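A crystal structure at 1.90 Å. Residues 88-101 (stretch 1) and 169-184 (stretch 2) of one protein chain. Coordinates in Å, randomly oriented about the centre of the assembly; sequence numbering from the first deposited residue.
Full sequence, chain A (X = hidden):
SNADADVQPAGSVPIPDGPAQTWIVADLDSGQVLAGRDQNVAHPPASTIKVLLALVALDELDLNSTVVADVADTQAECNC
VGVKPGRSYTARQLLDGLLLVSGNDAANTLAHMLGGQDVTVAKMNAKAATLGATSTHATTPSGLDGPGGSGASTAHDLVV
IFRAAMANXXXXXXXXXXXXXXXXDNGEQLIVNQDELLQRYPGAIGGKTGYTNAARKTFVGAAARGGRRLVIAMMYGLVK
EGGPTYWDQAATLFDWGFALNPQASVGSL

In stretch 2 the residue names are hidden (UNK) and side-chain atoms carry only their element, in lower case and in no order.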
# COMPACT_ATOMS: atom_id res chain seq x y z
N SER A 88 22.21 -6.69 12.15
CA SER A 88 21.40 -7.79 11.64
C SER A 88 19.91 -7.50 11.84
O SER A 88 19.51 -6.95 12.87
CB SER A 88 21.79 -9.07 12.38
OG SER A 88 21.15 -10.19 11.80
N TYR A 89 19.08 -7.87 10.86
CA TYR A 89 17.64 -7.67 10.95
C TYR A 89 16.94 -8.90 10.39
O TYR A 89 17.47 -9.55 9.48
CB TYR A 89 17.21 -6.44 10.13
CG TYR A 89 17.89 -5.17 10.59
CD1 TYR A 89 19.13 -4.81 10.07
CD2 TYR A 89 17.31 -4.36 11.55
CE1 TYR A 89 19.78 -3.66 10.51
CE2 TYR A 89 17.95 -3.20 12.00
CZ TYR A 89 19.18 -2.86 11.47
OH TYR A 89 19.83 -1.73 11.89
N THR A 90 15.76 -9.23 10.92
CA THR A 90 14.96 -10.30 10.34
C THR A 90 14.05 -9.75 9.26
O THR A 90 13.75 -8.55 9.22
CB THR A 90 14.08 -11.00 11.38
OG1 THR A 90 13.10 -10.07 11.86
CG2 THR A 90 14.90 -11.52 12.54
N ALA A 91 13.60 -10.63 8.37
CA ALA A 91 12.62 -10.26 7.36
C ALA A 91 11.37 -9.67 8.01
O ALA A 91 10.79 -8.73 7.49
CB ALA A 91 12.25 -11.46 6.50
N ARG A 92 10.95 -10.24 9.14
CA ARG A 92 9.75 -9.76 9.83
C ARG A 92 9.98 -8.32 10.30
O ARG A 92 9.14 -7.44 10.09
CB ARG A 92 9.39 -10.66 11.02
CG ARG A 92 8.23 -10.14 11.88
CD ARG A 92 6.98 -9.97 11.02
NE ARG A 92 5.84 -9.38 11.73
CZ ARG A 92 4.84 -10.09 12.25
NH1 ARG A 92 4.85 -11.42 12.17
NH2 ARG A 92 3.84 -9.48 12.86
N GLN A 93 11.13 -8.08 10.93
CA GLN A 93 11.47 -6.75 11.40
C GLN A 93 11.46 -5.77 10.24
O GLN A 93 10.96 -4.66 10.37
CB GLN A 93 12.84 -6.74 12.08
CG GLN A 93 12.85 -7.37 13.47
CD GLN A 93 14.25 -7.72 13.97
OE1 GLN A 93 15.21 -7.75 13.21
NE2 GLN A 93 14.35 -7.98 15.26
N LEU A 94 12.00 -6.18 9.10
CA LEU A 94 12.07 -5.29 7.94
C LEU A 94 10.69 -5.05 7.36
O LEU A 94 10.39 -3.94 6.92
CB LEU A 94 13.06 -5.82 6.88
CG LEU A 94 14.54 -5.86 7.28
CD1 LEU A 94 15.41 -6.52 6.20
CD2 LEU A 94 15.05 -4.46 7.56
N LEU A 95 9.84 -6.08 7.37
CA LEU A 95 8.47 -5.94 6.87
C LEU A 95 7.63 -5.01 7.75
O LEU A 95 6.79 -4.25 7.25
CB LEU A 95 7.78 -7.31 6.73
CG LEU A 95 8.19 -8.12 5.50
CD1 LEU A 95 7.73 -9.56 5.62
CD2 LEU A 95 7.60 -7.48 4.26
N ASP A 96 7.85 -5.07 9.06
CA ASP A 96 7.21 -4.13 9.98
C ASP A 96 7.65 -2.71 9.68
O ASP A 96 6.82 -1.80 9.63
CB ASP A 96 7.55 -4.45 11.45
CG ASP A 96 6.87 -5.71 11.95
OD1 ASP A 96 5.84 -6.10 11.36
OD2 ASP A 96 7.35 -6.31 12.93
N GLY A 97 8.96 -2.52 9.49
CA GLY A 97 9.50 -1.22 9.14
C GLY A 97 8.92 -0.74 7.82
O GLY A 97 8.52 0.43 7.68
N LEU A 98 8.85 -1.66 6.86
CA LEU A 98 8.29 -1.36 5.54
C LEU A 98 6.83 -0.91 5.59
O LEU A 98 6.45 0.09 4.97
CB LEU A 98 8.37 -2.60 4.64
CG LEU A 98 7.96 -2.39 3.19
CD1 LEU A 98 9.04 -1.60 2.48
CD2 LEU A 98 7.73 -3.73 2.49
N LEU A 99 6.02 -1.66 6.33
CA LEU A 99 4.57 -1.47 6.28
C LEU A 99 4.00 -0.53 7.33
O LEU A 99 2.96 0.07 7.10
CB LEU A 99 3.87 -2.82 6.34
CG LEU A 99 4.17 -3.76 5.16
CD1 LEU A 99 3.43 -5.06 5.35
CD2 LEU A 99 3.78 -3.12 3.82
N LEU A 100 4.68 -0.39 8.47
CA LEU A 100 4.17 0.50 9.53
C LEU A 100 4.66 1.95 9.39
O LEU A 100 3.90 2.89 9.65
CB LEU A 100 4.53 -0.03 10.93
CG LEU A 100 3.53 -0.98 11.59
CD1 LEU A 100 3.28 -2.20 10.72
CD2 LEU A 100 4.03 -1.41 12.96
N VAL A 101 5.91 2.13 9.00
CA VAL A 101 6.45 3.49 8.90
C VAL A 101 6.98 3.83 7.50
O VAL A 101 7.64 4.86 7.32
CB VAL A 101 7.54 3.78 9.96
CG1 VAL A 101 7.02 3.51 11.37
CG2 VAL A 101 8.80 2.96 9.69
N UNK A 169 -2.04 -14.27 5.61
CA UNK A 169 -2.35 -14.02 7.02
C UNK A 169 -1.29 -13.17 7.73
O UNK A 169 -1.64 -12.40 8.63
c UNK A 169 -2.43 -15.43 7.64
c UNK A 169 -1.74 -16.34 6.64
c UNK A 169 -1.95 -15.71 5.30
N UNK A 170 -0.02 -13.30 7.36
CA UNK A 170 1.00 -12.46 7.98
C UNK A 170 0.87 -11.01 7.54
O UNK A 170 0.97 -10.09 8.37
c UNK A 170 2.43 -12.99 7.69
c UNK A 170 2.60 -14.37 8.32
c UNK A 170 3.46 -12.01 8.23
N UNK A 171 0.62 -10.78 6.26
CA UNK A 171 0.41 -9.41 5.79
C UNK A 171 -0.77 -8.78 6.52
O UNK A 171 -0.68 -7.65 7.00
c UNK A 171 -0.30 -5.27 2.87
c UNK A 171 -1.40 -6.00 3.31
c UNK A 171 0.02 -7.92 3.77
c UNK A 171 0.19 -9.34 4.28
c UNK A 171 1.12 -7.19 3.35
c UNK A 171 0.97 -5.86 2.89
c UNK A 171 -1.24 -7.32 3.75
N UNK A 172 -1.88 -9.51 6.56
CA UNK A 172 -3.08 -9.01 7.24
C UNK A 172 -2.81 -8.67 8.69
O UNK A 172 -3.33 -7.68 9.22
c UNK A 172 -4.23 -10.02 7.13
N UNK A 173 -1.98 -9.47 9.35
CA UNK A 173 -1.61 -9.19 10.74
C UNK A 173 -0.80 -7.91 10.85
O UNK A 173 -1.10 -7.04 11.67
c UNK A 173 -0.48 -10.18 12.82
o UNK A 173 1.31 -11.74 13.06
n UNK A 173 -0.52 -12.07 14.32
c UNK A 173 0.18 -11.40 13.42
c UNK A 173 -0.83 -10.36 11.34
N UNK A 174 0.24 -7.79 10.02
CA UNK A 174 1.15 -6.64 10.09
C UNK A 174 0.44 -5.32 9.78
O UNK A 174 0.57 -4.35 10.52
c UNK A 174 3.18 -5.52 9.08
c UNK A 174 3.22 -7.98 9.58
c UNK A 174 2.34 -6.81 9.13
c UNK A 174 4.23 -8.42 8.52
N UNK A 175 -0.31 -5.29 8.68
CA UNK A 175 -0.93 -4.04 8.23
C UNK A 175 -1.92 -3.52 9.28
O UNK A 175 -2.22 -2.31 9.34
c UNK A 175 -1.56 -4.21 6.81
o UNK A 175 -1.86 -2.92 6.26
c UNK A 175 -2.83 -5.06 6.86
N UNK A 176 -2.40 -4.42 10.13
CA UNK A 176 -3.35 -4.06 11.18
C UNK A 176 -2.72 -3.84 12.57
O UNK A 176 -3.40 -3.34 13.47
c UNK A 176 -4.47 -5.09 11.26
N UNK A 177 -1.44 -4.20 12.75
CA UNK A 177 -0.74 -3.97 14.03
C UNK A 177 -0.66 -2.49 14.37
O UNK A 177 -0.29 -1.67 13.51
o UNK A 177 2.90 -7.35 13.44
o UNK A 177 3.17 -5.19 13.21
c UNK A 177 2.45 -6.19 13.46
c UNK A 177 0.98 -5.94 13.80
c UNK A 177 0.72 -4.46 13.97
N UNK A 178 -0.97 -2.12 15.63
CA UNK A 178 -0.81 -0.72 16.00
C UNK A 178 0.66 -0.35 16.16
O UNK A 178 1.02 0.82 16.03
c UNK A 178 -1.53 -2.01 17.90
c UNK A 178 -1.61 -2.92 16.70
c UNK A 178 -1.55 -0.62 17.34
N UNK A 179 1.51 -1.34 16.43
CA UNK A 179 2.91 -1.07 16.74
C UNK A 179 3.76 -2.31 16.55
O UNK A 179 3.24 -3.43 16.42
c UNK A 179 3.05 -0.56 18.17
o UNK A 179 2.61 -1.54 19.09
N UNK A 180 5.07 -2.12 16.54
CA UNK A 180 6.00 -3.24 16.47
C UNK A 180 7.31 -2.84 17.10
O UNK A 180 7.60 -1.65 17.23
c UNK A 180 6.21 -3.66 15.02
N UNK A 181 8.10 -3.83 17.50
CA UNK A 181 9.42 -3.58 18.05
C UNK A 181 10.45 -3.67 16.93
O UNK A 181 10.43 -4.60 16.13
c UNK A 181 10.65 -2.29 21.37
se UNK A 181 8.80 -2.77 21.24
c UNK A 181 8.90 -4.53 20.40
c UNK A 181 9.75 -4.61 19.14
N UNK A 182 11.36 -2.70 16.88
CA UNK A 182 12.41 -2.71 15.87
C UNK A 182 13.76 -2.54 16.56
O UNK A 182 13.88 -1.78 17.52
c UNK A 182 14.59 -1.93 11.32
c UNK A 182 12.62 -2.52 12.56
c UNK A 182 13.01 -1.71 13.61
c UNK A 182 14.21 -1.01 13.51
c UNK A 182 12.17 -1.60 14.84
c UNK A 182 13.40 -2.63 11.41
c UNK A 182 15.00 -1.11 12.38
N UNK A 183 14.79 -3.27 16.09
CA UNK A 183 16.11 -3.19 16.72
C UNK A 183 16.70 -1.78 16.70
O UNK A 183 16.49 -1.03 15.75
c UNK A 183 16.97 -4.12 15.85
c UNK A 183 16.00 -5.07 15.24
c UNK A 183 14.74 -4.27 15.01
N UNK A 184 17.42 -1.44 17.77
CA UNK A 184 18.15 -0.18 17.84
C UNK A 184 19.45 -0.46 18.56
O UNK A 184 19.69 -1.59 18.99
o UNK A 184 17.16 0.48 19.97
c UNK A 184 17.34 0.87 18.61
O HOH W 1 18.76 -0.73 14.24
O HOH W 2 3.14 -13.39 13.52
O HOH W 3 11.77 -7.32 17.03
O HOH W 4 9.41 -6.36 14.22
O HOH W 5 5.90 -7.29 14.93
O HOH W 6 0.57 -1.37 5.62

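Position 169 has three side-chain carbons that close a ring onto its own backbone N, and it stays out of reach of stretch 1; it is Pro 169. Position 170 carries one carbon bearing two more, a fork without a heteroatom, and one tip lies 4.2 Å from Arg 92 NH1. This is Val 170, its CG1 over one face of the guanidinium.

At 171 one carbon leads to a ring of six carbons with no hydroxyl, so the residue is Phe 171; its CE2 lies 3.6 Å from Leu 99 CD1. Position 172 has a single carbon and no contact: Ala 172. Position 173 has three carbons in line, the third carrying one oxygen and one nitrogen, the signature of Gln 173. Its OE1 accepts a weak hydrogen bond from Arg 92 NH2 (3.4 Å).

Four carbons at 174, forked at the first with one arm two carbons long, define Ile 174. Its side chain is a knob among Arg 92, Leu 95, Asp 96 and Leu 99: CD1 is 4.1 Å from Leu 95 CB, and CG2 is 3.8 Å from Leu 99 CD1. At 175 one carbon bears an oxygen and a carbon, hence Thr 175; a water joins its OG1 to Leu 99 O. Position 176, one carbon pointing away, is Ala 176.

Position 177 has three carbons, the third with two oxygens: Glu 177. Its OE2 meets Arg 92 NH2 at 2.4 Å in a very short hydrogen bond within a salt bridge. The three carbons at 178 again close onto the backbone N and point away, giving Pro 178. One carbon and one oxygen at 179 make Ser 179, whose backbone C lies 3.7 Å from Leu 100 CD2.

The lone carbon at 180 points toward stretch 1 and identifies Ala 180; its CB is 3.7 Å from Leu 100 CD2 and 3.6 Å from Asp 96 OD2. An unbranched chain of two carbons, selenium and one carbon at 181 is Met 181, present as selenomethionine, its end leading away. Position 182, one carbon and a six-carbon ring, is Phe 182: its CE1 lies 3.3 Å from Gln 93 O, which sits at the ring edge. The ring is nearly parallel to that of Tyr 89 (23°), but slid apart, with centroids 5.4 Å distant. A ring onto the backbone N at 183 gives Pro 183, with CG 3.3 Å from Gln 93 NE2. One carbon and one oxygen at 184, pointing away, are Ser 184.

The contact buries 817 Å². The helix axes approach to 9.4 Å at 54°, with Ile 174 filling the groove of helix 91-100. Arg 92 also binds Asp 96 OD1 through NE (3.3 Å), placing its positive charge beside two carboxylates whose facing oxygens, Asp 96 OD1 and Glu 177 OE1, are 3.4 Å apart. Farther along, Tyr 89 and Gln 93 pack against the strand, where waters connect Gln 93 NE2 and Asp 96 OD2 to Met 181 O.

Stretch 2, residues 169-184: PVFAQITAEPSAMFPS
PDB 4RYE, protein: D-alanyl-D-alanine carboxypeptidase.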